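Local coordinates for protein aminotransferase class I and II (Streptococcus suis 89/1591, PDB 3OP7) that probably transfers amino groups between amino acids and oxo acids, using pyridoxal phosphate held as a Schiff base on a lysine, at residues A[46-51]-A[256-261]; A[66-71]-A[265-270]. One frame throughout, in Å; residues are numbered along the deposited sequence.

Contact 1. Residues A[46-51]-A[256-261]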
ATOM      1  N   GLU A  46     -20.832 -21.303   3.628  1.00 43.12           N
ATOM      2  CA  GLU A  46     -21.961 -20.528   4.148  1.00 44.60           C
ATOM      3  C   GLU A  46     -21.645 -19.848   5.483  1.00 43.52           C
ATOM      4  O   GLU A  46     -22.081 -18.716   5.716  1.00 43.19           O
ATOM      5  CB  GLU A  46     -23.194 -21.422   4.286  1.00 46.64           C
ATOM      6  CG  GLU A  46     -24.519 -20.695   4.290  1.00 52.48           C
ATOM      7  CD  GLU A  46     -25.701 -21.643   4.550  1.00 58.98           C
ATOM      8  OE1 GLU A  46     -25.657 -22.820   4.110  1.00 62.93           O
ATOM      9  OE2 GLU A  46     -26.673 -21.210   5.206  1.00 63.76           O
ATOM     10  N   ASP A  47     -20.927 -20.537   6.369  1.00 43.06           N
ATOM     11  CA  ASP A  47     -20.544 -19.932   7.653  1.00 42.12           C
ATOM     12  C   ASP A  47     -19.587 -18.764   7.409  1.00 39.10           C
ATOM     13  O   ASP A  47     -19.667 -17.726   8.090  1.00 38.65           O
ATOM     14  CB  ASP A  47     -19.816 -20.920   8.579  1.00 43.43           C
ATOM     15  CG  ASP A  47     -20.695 -22.090   9.067  1.00 46.60           C
ATOM     16  OD1 ASP A  47     -21.938 -22.010   9.110  1.00 46.92           O
ATOM     17  OD2 ASP A  47     -20.077 -23.122   9.413  1.00 50.21           O
ATOM     18  N   PHE A  48     -18.660 -18.941   6.468  1.00 35.95           N
ATOM     19  CA  PHE A  48     -17.696 -17.904   6.172  1.00 33.38           C
ATOM     20  C   PHE A  48     -18.436 -16.686   5.636  1.00 31.97           C
ATOM     21  O   PHE A  48     -18.180 -15.578   6.071  1.00 30.42           O
ATOM     22  CB  PHE A  48     -16.624 -18.372   5.187  1.00 32.92           C
ATOM     23  CG  PHE A  48     -15.624 -17.321   4.833  1.00 31.00           C
ATOM     24  CD1 PHE A  48     -15.876 -16.422   3.801  1.00 28.76           C
ATOM     25  CD2 PHE A  48     -14.394 -17.271   5.464  1.00 32.27           C
ATOM     26  CE1 PHE A  48     -14.939 -15.467   3.446  1.00 30.27           C
ATOM     27  CE2 PHE A  48     -13.459 -16.328   5.121  1.00 32.61           C
ATOM     28  CZ  PHE A  48     -13.734 -15.401   4.104  1.00 30.36           C
ATOM     29  N   TYR A  49     -19.361 -16.893   4.717  1.00 31.92           N
ATOM     30  CA  TYR A  49     -20.087 -15.769   4.114  1.00 32.47           C
ATOM     31  C   TYR A  49     -21.008 -15.073   5.106  1.00 33.57           C
ATOM     32  O   TYR A  49     -21.188 -13.866   5.029  1.00 32.98           O
ATOM     33  CB  TYR A  49     -20.872 -16.200   2.899  1.00 33.11           C
ATOM     34  CG  TYR A  49     -19.975 -16.653   1.749  1.00 34.44           C
ATOM     35  CD1 TYR A  49     -18.917 -15.879   1.320  1.00 32.13           C
ATOM     36  CD2 TYR A  49     -20.215 -17.859   1.090  1.00 35.62           C
ATOM     37  CE1 TYR A  49     -18.068 -16.316   0.272  1.00 32.16           C
ATOM     38  CE2 TYR A  49     -19.418 -18.274   0.058  1.00 35.91           C
ATOM     39  CZ  TYR A  49     -18.361 -17.535  -0.345  1.00 33.90           C
ATOM     40  OH  TYR A  49     -17.603 -17.982  -1.382  1.00 32.90           O
ATOM     41  N   LYS A  50     -21.595 -15.848   6.008  1.00 34.57           N
ATOM     42  CA  LYS A  50     -22.443 -15.279   7.043  1.00 36.00           C
ATOM     43  C   LYS A  50     -21.629 -14.328   7.913  1.00 33.75           C
ATOM     44  O   LYS A  50     -22.085 -13.232   8.200  1.00 33.45           O
ATOM     45  CB  LYS A  50     -23.100 -16.371   7.905  1.00 37.92           C
ATOM     46  CG  LYS A  50     -24.223 -15.826   8.797  1.00 44.11           C
ATOM     47  CD  LYS A  50     -25.206 -16.948   9.239  1.00 50.43           C
ATOM     48  CE  LYS A  50     -26.451 -16.424   9.978  1.00 54.65           C
ATOM     49  NZ  LYS A  50     -27.529 -17.485  10.093  1.00 56.94           N
ATOM     50  N   LYS A  51     -20.444 -14.742   8.327  1.00 33.55           N
ATOM     51  CA  LYS A  51     -19.594 -13.908   9.151  1.00 33.20           C
ATOM     52  C   LYS A  51     -19.188 -12.654   8.355  1.00 31.42           C
ATOM     53  O   LYS A  51     -19.335 -11.531   8.816  1.00 30.68           O
ATOM     54  CB  LYS A  51     -18.359 -14.669   9.590  1.00 35.35           C
ATOM     55  CG  LYS A  51     -17.363 -13.844  10.445  1.00 37.51           C
ATOM     56  CD  LYS A  51     -16.430 -14.823  11.087  1.00 44.09           C
ATOM     57  CE  LYS A  51     -15.234 -14.185  11.744  1.00 45.49           C
ATOM     58  NZ  LYS A  51     -14.339 -15.341  12.137  1.00 45.37           N
ATOM     59  N   GLY A 256      -7.038  -5.000   4.031  1.00 21.39           N
ATOM     60  CA  GLY A 256      -8.515  -5.061   3.959  1.00 20.77           C
ATOM     61  C   GLY A 256      -9.182  -5.987   4.974  1.00 21.76           C
ATOM     62  O   GLY A 256      -8.573  -6.925   5.453  1.00 21.95           O
ATOM     63  N   VAL A 257     -10.446  -5.699   5.289  1.00 20.37           N
ATOM     64  CA  VAL A 257     -11.257  -6.532   6.186  1.00 21.27           C
ATOM     65  C   VAL A 257     -11.417  -7.993   5.675  1.00 20.76           C
ATOM     66  O   VAL A 257     -11.153  -8.923   6.408  1.00 22.47           O
ATOM     67  CB  VAL A 257     -12.641  -5.888   6.428  1.00 22.03           C
ATOM     68  CG1 VAL A 257     -13.623  -6.777   7.197  1.00 24.42           C
ATOM     69  CG2 VAL A 257     -12.428  -4.602   7.226  1.00 23.93           C
ATOM     70  N   PHE A 258     -11.857  -8.145   4.431  1.00 21.06           N
ATOM     71  CA  PHE A 258     -12.035  -9.476   3.836  1.00 21.22           C
ATOM     72  C   PHE A 258     -10.681 -10.095   3.692  1.00 20.60           C
ATOM     73  O   PHE A 258     -10.509 -11.285   3.934  1.00 20.63           O
ATOM     74  CB  PHE A 258     -12.706  -9.365   2.469  1.00 22.19           C
ATOM     75  CG  PHE A 258     -12.629 -10.577   1.619  1.00 21.50           C
ATOM     76  CD1 PHE A 258     -11.534 -10.774   0.794  1.00 22.61           C
ATOM     77  CD2 PHE A 258     -13.645 -11.538   1.614  1.00 21.19           C
ATOM     78  CE1 PHE A 258     -11.465 -11.872  -0.038  1.00 22.83           C
ATOM     79  CE2 PHE A 258     -13.554 -12.663   0.765  1.00 23.56           C
ATOM     80  CZ  PHE A 258     -12.473 -12.797  -0.052  1.00 23.90           C
ATOM     81  N   ASP A 259      -9.709  -9.279   3.325  1.00 19.62           N
ATOM     82  CA  ASP A 259      -8.354  -9.801   3.079  1.00 19.66           C
ATOM     83  C   ASP A 259      -7.756 -10.472   4.350  1.00 19.52           C
ATOM     84  O   ASP A 259      -7.200 -11.580   4.336  1.00 20.47           O
ATOM     85  CB  ASP A 259      -7.465  -8.692   2.528  1.00 19.42           C
ATOM     86  CG  ASP A 259      -7.997  -8.085   1.236  1.00 20.36           C
ATOM     87  OD1 ASP A 259      -8.630  -8.815   0.444  1.00 21.45           O
ATOM     88  OD2 ASP A 259      -7.754  -6.845   1.036  1.00 22.29           O
ATOM     89  N   ASP A 260      -7.873  -9.788   5.484  1.00 19.84           N
ATOM     90  CA  ASP A 260      -7.489 -10.335   6.766  1.00 21.25           C
ATOM     91  C   ASP A 260      -8.300 -11.595   7.147  1.00 21.81           C
ATOM     92  O   ASP A 260      -7.763 -12.527   7.729  1.00 22.46           O
ATOM     93  CB  ASP A 260      -7.563  -9.260   7.858  1.00 22.24           C
ATOM     94  CG  ASP A 260      -7.465  -9.852   9.261  1.00 21.85           C
ATOM     95  OD1 ASP A 260      -6.357 -10.006   9.790  1.00 21.86           O
ATOM     96  OD2 ASP A 260      -8.545 -10.130   9.815  1.00 24.63           O
ATOM     97  N   LEU A 261      -9.608 -11.609   6.867  1.00 21.36           N
ATOM     98  CA  LEU A 261     -10.466 -12.781   7.149  0.50 23.39           C
ATOM     99  C   LEU A 261      -9.960 -14.008   6.396  1.00 23.57           C
ATOM    100  O   LEU A 261      -9.841 -15.103   6.977  1.00 24.00           O
ATOM    101  CB  LEU A 261     -11.904 -12.495   6.737  0.50 24.49           C
ATOM    102  CG  LEU A 261     -13.100 -12.568   7.676  0.50 29.44           C
ATOM    103  CD1 LEU A 261     -14.247 -13.191   6.906  0.50 25.24           C
ATOM    104  CD2 LEU A 261     -12.863 -13.273   9.056  0.50 22.53           C
TER

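Contact 2. Residues A[66-71]-A[265-270]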
ATOM      1  N   PRO A  66      -6.317 -10.540  15.810  1.00 24.99           N
ATOM      2  CA  PRO A  66      -5.567 -11.313  16.805  1.00 25.64           C
ATOM      3  C   PRO A  66      -5.228 -12.712  16.301  1.00 24.99           C
ATOM      4  O   PRO A  66      -4.141 -13.258  16.602  1.00 26.03           O
ATOM      5  CB  PRO A  66      -6.532 -11.333  17.996  1.00 27.08           C
ATOM      6  CG  PRO A  66      -7.311 -10.063  17.847  1.00 27.90           C
ATOM      7  CD  PRO A  66      -7.526  -9.926  16.391  1.00 26.18           C
ATOM      8  N   ALA A  67      -6.127 -13.301  15.522  1.00 25.73           N
ATOM      9  CA  ALA A  67      -5.876 -14.647  14.961  1.00 26.34           C
ATOM     10  C   ALA A  67      -4.734 -14.594  13.935  1.00 25.08           C
ATOM     11  O   ALA A  67      -3.879 -15.456  13.910  1.00 25.19           O
ATOM     12  CB  ALA A  67      -7.152 -15.222  14.313  1.00 28.05           C
ATOM     13  N   PHE A  68      -4.745 -13.559  13.096  1.00 23.31           N
ATOM     14  CA  PHE A  68      -3.639 -13.322  12.148  1.00 23.26           C
ATOM     15  C   PHE A  68      -2.296 -13.199  12.879  1.00 23.02           C
ATOM     16  O   PHE A  68      -1.331 -13.895  12.577  1.00 23.34           O
ATOM     17  CB  PHE A  68      -3.913 -12.067  11.318  1.00 22.75           C
ATOM     18  CG  PHE A  68      -2.793 -11.696  10.424  1.00 20.59           C
ATOM     19  CD1 PHE A  68      -2.666 -12.297   9.186  1.00 20.63           C
ATOM     20  CD2 PHE A  68      -1.878 -10.723  10.804  1.00 20.08           C
ATOM     21  CE1 PHE A  68      -1.615 -11.936   8.332  1.00 19.64           C
ATOM     22  CE2 PHE A  68      -0.772 -10.362   9.946  1.00 22.22           C
ATOM     23  CZ  PHE A  68      -0.657 -10.976   8.713  1.00 19.66           C
ATOM     24  N   LYS A  69      -2.248 -12.324  13.886  1.00 23.35           N
ATOM     25  CA  LYS A  69      -0.997 -12.121  14.608  1.00 24.19           C
ATOM     26  C   LYS A  69      -0.531 -13.369  15.295  1.00 25.01           C
ATOM     27  O   LYS A  69       0.657 -13.686  15.234  1.00 25.39           O
ATOM     28  CB  LYS A  69      -1.086 -10.957  15.620  1.00 24.33           C
ATOM     29  CG  LYS A  69      -1.235  -9.614  14.999  1.00 24.74           C
ATOM     30  CD  LYS A  69      -1.222  -8.586  16.157  1.00 29.14           C
ATOM     31  CE  LYS A  69      -1.272  -7.197  15.652  1.00 31.01           C
ATOM     32  NZ  LYS A  69      -1.082  -6.181  16.788  1.00 32.49           N
ATOM     33  N   LYS A  70      -1.431 -14.082  15.952  1.00 25.86           N
ATOM     34  CA  LYS A  70      -1.043 -15.337  16.629  1.00 26.59           C
ATOM     35  C   LYS A  70      -0.561 -16.399  15.635  1.00 27.31           C
ATOM     36  O   LYS A  70       0.497 -16.987  15.849  1.00 27.55           O
ATOM     37  CB  LYS A  70      -2.201 -15.917  17.423  1.00 27.36           C
ATOM     38  CG  LYS A  70      -1.877 -17.173  18.243  1.00 29.21           C
ATOM     39  CD  LYS A  70      -0.851 -16.876  19.319  1.00 31.35           C
ATOM     40  CE  LYS A  70      -0.650 -18.043  20.251  1.00 35.66           C
ATOM     41  NZ  LYS A  70       0.383 -17.766  21.310  1.00 36.54           N
ATOM     42  N   SER A  71      -1.327 -16.634  14.574  1.00 27.17           N
ATOM     43  CA  SER A  71      -0.987 -17.694  13.609  1.00 28.88           C
ATOM     44  C   SER A  71       0.357 -17.391  12.938  1.00 27.13           C
ATOM     45  O   SER A  71       1.166 -18.285  12.799  1.00 30.18           O
ATOM     46  CB  SER A  71      -2.057 -17.853  12.541  1.00 28.35           C
ATOM     47  OG  SER A  71      -3.280 -18.344  13.094  1.00 30.55           O
ATOM     48  N   LEU A 265      -8.053 -17.644   7.861  1.00 26.49           N
ATOM     49  CA  LEU A 265      -8.390 -18.997   7.376  1.00 27.48           C
ATOM     50  C   LEU A 265      -7.187 -19.716   6.751  1.00 26.90           C
ATOM     51  O   LEU A 265      -6.915 -20.896   7.078  1.00 27.97           O
ATOM     52  CB  LEU A 265      -9.552 -18.905   6.389  1.00 27.24           C
ATOM     53  CG  LEU A 265     -10.064 -20.215   5.788  1.00 30.31           C
ATOM     54  CD1 LEU A 265     -10.521 -21.207   6.882  1.00 33.84           C
ATOM     55  CD2 LEU A 265     -11.223 -19.881   4.836  1.00 31.20           C
ATOM     56  N   ALA A 266      -6.462 -19.054   5.850  1.00 26.30           N
ATOM     57  CA  ALA A 266      -5.293 -19.649   5.211  1.00 25.39           C
ATOM     58  C   ALA A 266      -4.220 -20.004   6.220  1.00 26.77           C
ATOM     59  O   ALA A 266      -3.660 -21.121   6.198  1.00 27.21           O
ATOM     60  CB  ALA A 266      -4.714 -18.717   4.118  1.00 24.20           C
ATOM     61  N   LEU A 267      -3.935 -19.107   7.145  1.00 25.75           N
ATOM     62  CA  LEU A 267      -2.891 -19.385   8.149  1.00 26.58           C
ATOM     63  C   LEU A 267      -3.267 -20.509   9.118  1.00 28.08           C
ATOM     64  O   LEU A 267      -2.406 -21.295   9.546  1.00 30.14           O
ATOM     65  CB  LEU A 267      -2.591 -18.088   8.919  1.00 26.00           C
ATOM     66  CG  LEU A 267      -1.736 -17.162   8.095  1.00 26.13           C
ATOM     67  CD1 LEU A 267      -1.849 -15.735   8.614  1.00 26.77           C
ATOM     68  CD2 LEU A 267      -0.276 -17.594   8.051  1.00 26.55           C
ATOM     69  N   ALA A 268      -4.543 -20.615   9.418  1.00 28.81           N
ATOM     70  CA  ALA A 268      -5.074 -21.688  10.262  1.00 30.86           C
ATOM     71  C   ALA A 268      -4.941 -23.041   9.591  1.00 32.07           C
ATOM     72  O   ALA A 268      -4.950 -24.060  10.264  1.00 34.91           O
ATOM     73  CB  ALA A 268      -6.554 -21.409  10.704  1.00 30.52           C
ATOM     74  N   HIS A 269      -4.759 -23.061   8.275  1.00 31.11           N
ATOM     75  CA  HIS A 269      -4.577 -24.305   7.538  1.00 32.31           C
ATOM     76  C   HIS A 269      -3.342 -24.228   6.656  1.00 31.58           C
ATOM     77  O   HIS A 269      -3.306 -24.781   5.571  1.00 33.54           O
ATOM     78  CB  HIS A 269      -5.837 -24.563   6.738  1.00 32.93           C
ATOM     79  CG  HIS A 269      -7.038 -24.760   7.599  1.00 34.03           C
ATOM     80  ND1 HIS A 269      -7.848 -23.712   7.988  1.00 35.64           N
ATOM     81  CD2 HIS A 269      -7.539 -25.867   8.198  1.00 35.79           C
ATOM     82  CE1 HIS A 269      -8.816 -24.179   8.766  1.00 35.69           C
ATOM     83  NE2 HIS A 269      -8.648 -25.476   8.911  1.00 38.84           N
ATOM     84  N   TYR A 270      -2.297 -23.595   7.151  1.00 31.16           N
ATOM     85  CA  TYR A 270      -1.122 -23.349   6.313  1.00 31.64           C
ATOM     86  C   TYR A 270      -0.445 -24.623   5.899  1.00 32.20           C
ATOM     87  O   TYR A 270       0.085 -24.719   4.778  1.00 32.13           O
ATOM     88  CB  TYR A 270      -0.135 -22.378   6.963  1.00 30.99           C
ATOM     89  CG  TYR A 270       0.774 -23.013   7.996  1.00 32.28           C
ATOM     90  CD1 TYR A 270       0.359 -23.144   9.316  1.00 35.35           C
ATOM     91  CD2 TYR A 270       2.040 -23.455   7.657  1.00 34.53           C
ATOM     92  CE1 TYR A 270       1.165 -23.714  10.257  1.00 37.15           C
ATOM     93  CE2 TYR A 270       2.866 -24.014   8.597  1.00 35.73           C
ATOM     94  CZ  TYR A 270       2.419 -24.148   9.904  1.00 38.00           C
ATOM     95  OH  TYR A 270       3.215 -24.727  10.884  1.00 44.08           O
TER

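Contact 1. Residues A[46-51]-A[256-261]
Phe258 brings its CE2 to the edge of the Phe48 ring, near the ring plane, 4.1 Å from Phe48 CE1, and the two side chains cross at about a right angle. The axes of the two short helical segments come no closer than 12.1 Å and run roughly antiparallel, at 146°. A long, flat phenylalanine suits such a distance. With CG anti to the backbone N (chi1 179°), the Phe48 ring extends from a CB that does not itself point at helix 257-268. Leu261 was deposited in two conformers, so its methyl contacts, which hold for one of them, are provisional. In that conformer it comes from the direction opposite to Phe48 and sets CD1 3.6 Å from Phe48 CZ and almost as near to Phe48 CE2, against the far end of the ring. Lys51 works differently: the last methylene of its extended chain, CE, lies 3.7 Å from Leu261 CD2 in the same conformer, with NZ hardly farther. Lys51 is exposed, which suits a charged chain that lends carbon to a neighbour.

No hydrogen bond joins the segments; within 46-51, Lys51 N bonds Asp47 O at 3.1 Å. Further out, Phe38 of helix 34-41 meets Phe48 edge-to-face, and Leu34 touches Phe258. The second subunit also packs here: Phe258 stacks on Phe258 of that subunit and Tyr49 on its Tyr49, while Tyr49 OH hydrogen-bonds Gln53 OE1 of the second subunit. The apolar cluster thus continues into the subunit interface, an arrangement that fits the dimer of class I and II aminotransferases, in which N-terminal helices pack beside the large domain where two chains meet.

Contact 2. Residues A[66-71]-A[265-270]
Leu267 places its CD1 methyl 3.6 Å from Phe68 CD1 and 3.8 Å from Phe68 CE1, tucking helix 257-268 against helix 66-73 in a small helix-helix contact of the large, pyridoxal phosphate-binding domain of this aminotransferase fold. The methyl approaches the ring obliquely. A chi1 of 175° swings the Phe68 ring off the helix on the carbonyl side, into a buried place where Ile84 and Gln86 of strand 84-87, Ile231 and Ala263 also touch it. A large apolar ring is well suited to that place, since it joins the edge strand of the central sheet to both helices. The leucine's branched end lets one methyl reach the ring while its CB meets Ser71.

One turn further on, the backbones come near: the CA atoms of Ser71 and Leu267 are 6.0 Å apart. Ser71 CB and Leu267 CB meet at 3.7 Å. Serine, with its small side chain, suits so close an approach, and its CB offers the leucine an apolar surface.

The outer side is looser. Ala268 is exposed and makes no close contact with helix 66-73, while Lys70, on that helix, is exposed too, as suits a long charged chain. Lys69, pointing away from the contact, forms a salt bridge with Glu63. His269 turns back on the residues before it: its ND1 donates to Leu265 O at 3.1 Å, nearly straight at 164°, with the carbonyl oxygen lying in the plane of the imidazole ring.

How the contacts relate
Both contacts use helix 257-268: contact 1 its N-terminal end, contact 2 its C-terminal end, with centres 13 Å apart on the same side of the chain's centre. Their partners, helices 45-53 and 66-73, follow each other in the chain, so the segments alternate in the order 46-51, 66-71, 256-261, 265-270. The two contacts touch directly, for Asp260 OD1 lies 3.5 Å from Phe68 CB, and Asp260 also hydrogen-bonds Ser65 and Gln86. One helix therefore ties two early helices together, the second of them beside strand 84-87 of the central sheet. The second subunit packs on contact 1, whereas no other chain of the assembly touches the segments of contact 2.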